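Local atomic coordinates of transcriptional repressor (Vibrio fischeri, PDB entry 3KV1), a protein that probably represses transcription as a DNA-binding regulator of the SorC family, its activity likely governed by a carbohydrate effector held in the sugar-binding domain. Residues 31-34 with 35-38. Residues are numbered along the deposited sequence; the frame is centred on the assembly and turned at random.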
ATOM      1  N   GLN A  31      25.253 -11.362  20.669  1.00 23.31           N
ATOM      2  CA  GLN A  31      24.209 -12.347  20.960  1.00 24.08           C
ATOM      3  C   GLN A  31      24.513 -13.690  20.304  1.00 23.60           C
ATOM      4  O   GLN A  31      25.357 -13.768  19.411  1.00 26.34           O
ATOM      5  CB  GLN A  31      22.868 -11.830  20.422  1.00 22.18           C
ATOM      6  CG  GLN A  31      22.478 -10.497  21.017  1.00 22.85           C
ATOM      7  CD  GLN A  31      22.316 -10.611  22.502  1.00 26.06           C
ATOM      8  OE1 GLN A  31      21.713 -11.567  22.984  1.00 32.24           O
ATOM      9  NE2 GLN A  31      22.887  -9.663  23.255  1.00 31.72           N
ATOM     10  N   PRO A  32      23.812 -14.754  20.727  1.00 27.83           N
ATOM     11  CA  PRO A  32      24.155 -16.112  20.256  1.00 30.15           C
ATOM     12  C   PRO A  32      23.827 -16.404  18.794  1.00 33.60           C
ATOM     13  O   PRO A  32      24.410 -17.338  18.221  1.00 31.04           O
ATOM     14  CB  PRO A  32      23.298 -17.012  21.157  1.00 35.96           C
ATOM     15  CG  PRO A  32      22.158 -16.113  21.592  1.00 34.89           C
ATOM     16  CD  PRO A  32      22.862 -14.805  21.849  1.00 30.34           C
ATOM     17  N   ASN A  33      22.904 -15.657  18.202  1.00 28.17           N
ATOM     18  CA  ASN A  33      22.564 -15.868  16.797  1.00 26.30           C
ATOM     19  C   ASN A  33      22.024 -14.589  16.223  1.00 26.32           C
ATOM     20  O   ASN A  33      21.827 -13.602  16.955  1.00 25.78           O
ATOM     21  CB  ASN A  33      21.565 -17.028  16.605  1.00 29.54           C
ATOM     22  CG  ASN A  33      20.251 -16.810  17.360  1.00 34.41           C
ATOM     23  OD1 ASN A  33      19.579 -15.802  17.167  1.00 31.51           O
ATOM     24  ND2 ASN A  33      19.886 -17.768  18.221  1.00 33.39           N
ATOM     25  N   THR A  34      21.788 -14.595  14.925  1.00 24.42           N
ATOM     26  CA  THR A  34      21.506 -13.356  14.240  1.00 25.24           C
ATOM     27  C   THR A  34      20.124 -12.820  14.608  1.00 24.33           C
ATOM     28  O   THR A  34      19.926 -11.601  14.690  1.00 24.05           O
ATOM     29  CB  THR A  34      21.619 -13.532  12.711  1.00 30.87           C
ATOM     30  OG1 THR A  34      22.933 -14.004  12.404  1.00 36.82           O
ATOM     31  CG2 THR A  34      21.374 -12.212  12.002  1.00 34.29           C
ATOM     32  N   ASN A  35      19.167 -13.725  14.807  0.56 24.96           N
ATOM     33  CA  ASN A  35      17.817 -13.311  15.206  0.56 24.58           C
ATOM     34  C   ASN A  35      17.912 -12.510  16.493  0.56 24.84           C
ATOM     35  O   ASN A  35      17.402 -11.390  16.581  0.56 23.91           O
ATOM     36  CB  ASN A  35      16.895 -14.515  15.431  0.56 26.36           C
ATOM     37  CG  ASN A  35      16.544 -15.248  14.145  0.56 31.71           C
ATOM     38  OD1 ASN A  35      16.629 -14.699  13.055  0.56 40.15           O
ATOM     39  ND2 ASN A  35      16.131 -16.500  14.278  0.56 37.23           N
ATOM     40  N   GLU A  36      18.583 -13.090  17.485  1.00 21.45           N
ATOM     41  CA  GLU A  36      18.723 -12.443  18.804  1.00 24.93           C
ATOM     42  C   GLU A  36      19.524 -11.167  18.658  1.00 24.89           C
ATOM     43  O   GLU A  36      19.222 -10.136  19.309  1.00 22.65           O
ATOM     44  CB  GLU A  36      19.367 -13.385  19.847  1.00 23.66           C
ATOM     45  CG  GLU A  36      18.516 -14.584  20.216  1.00 34.86           C
ATOM     46  CD  GLU A  36      17.129 -14.190  20.722  1.00 39.87           C
ATOM     47  OE1 GLU A  36      16.985 -13.096  21.317  1.00 46.20           O
ATOM     48  OE2 GLU A  36      16.172 -14.972  20.522  1.00 45.11           O
ATOM     49  N   GLN A  37      20.550 -11.190  17.809  1.00 20.38           N
ATOM     50  CA  GLN A  37      21.260  -9.935  17.601  1.00 21.14           C
ATOM     51  C   GLN A  37      20.379  -8.822  17.030  1.00 21.65           C
ATOM     52  O   GLN A  37      20.457  -7.680  17.495  1.00 20.69           O
ATOM     53  CB  GLN A  37      22.485 -10.103  16.691  1.00 21.87           C
ATOM     54  CG  GLN A  37      23.437  -8.903  16.781  1.00 21.66           C
ATOM     55  CD  GLN A  37      24.196  -8.901  18.106  1.00 23.26           C
ATOM     56  OE1 GLN A  37      24.962  -9.821  18.368  1.00 23.43           O
ATOM     57  NE2 GLN A  37      23.984  -7.880  18.939  1.00 21.31           N
ATOM     58  N   ARG A  38      19.564  -9.145  16.021  0.74 20.19           N
ATOM     59  CA  ARG A  38      18.658  -8.145  15.418  0.74 22.07           C
ATOM     60  C   ARG A  38      17.680  -7.578  16.430  0.74 20.32           C
ATOM     61  O   ARG A  38      17.326  -6.391  16.374  0.74 20.09           O
ATOM     62  CB  ARG A  38      17.863  -8.747  14.262  0.74 23.16           C
ATOM     63  CG  ARG A  38      18.635  -8.859  12.949  0.74 25.88           C
ATOM     64  CD  ARG A  38      17.655  -9.127  11.802  0.74 27.63           C
ATOM     65  NE  ARG A  38      17.008 -10.428  11.933  0.74 30.78           N
ATOM     66  CZ  ARG A  38      17.405 -11.522  11.298  0.74 34.60           C
ATOM     67  NH1 ARG A  38      18.447 -11.468  10.482  0.74 34.89           N
ATOM     68  NH2 ARG A  38      16.763 -12.671  11.481  0.74 39.93           N
TER
HETATM   69  O   HOH W   1      17.393 -17.367  20.308  1.00 47.54           O
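Gln37 reaches back from the first turn of helix 34-52 to grip the loop that leads into it. Its CB rests against two backbone oxygens, Asn33 O and Thr34 O. With CG anti to the backbone N (chi1 -164°) and the chain bent at chi2, the amide swings round to Gln31. At the tip, Gln37 OE1 accepts from Gln31 N at 2.8 Å, the donor standing well off the carbonyl plane. The other branch, NE2, passes 3.7 Å from Gln31 CG and donates to Leu29 O, with a weaker bond to Ser28 OG, so the buried amide is held at both ends. The Gln31 side chain crosses that of Gln37 at about a right angle and turns its own NE2 to Leu29 O as well.

Asn33 is the N-cap of this helix, which follows strand 24-28 of the parallel part of the central sheet, consistent with a Rossmann-like fold. The Asn33 side chain bends back over the helix start, CG lying between the backbone N and the carbonyl carbon (chi1 59°), and OD1 accepts from Glu36 N at 2.9 Å in a nearly straight bond (172°). Asn33 O receives Gln37 N at 2.9 Å. Through a rather long contact to a water, ND2 is linked to Glu36 OE2, while Glu36 CG packs 3.5 Å from Asn33 OD1.

One residue further on, Thr34 O accepts from Arg38 N at 2.8 Å. In one of two deposited conformers the Arg38 guanidinium lies with a face over Thr34 O, a placement that is therefore not certain.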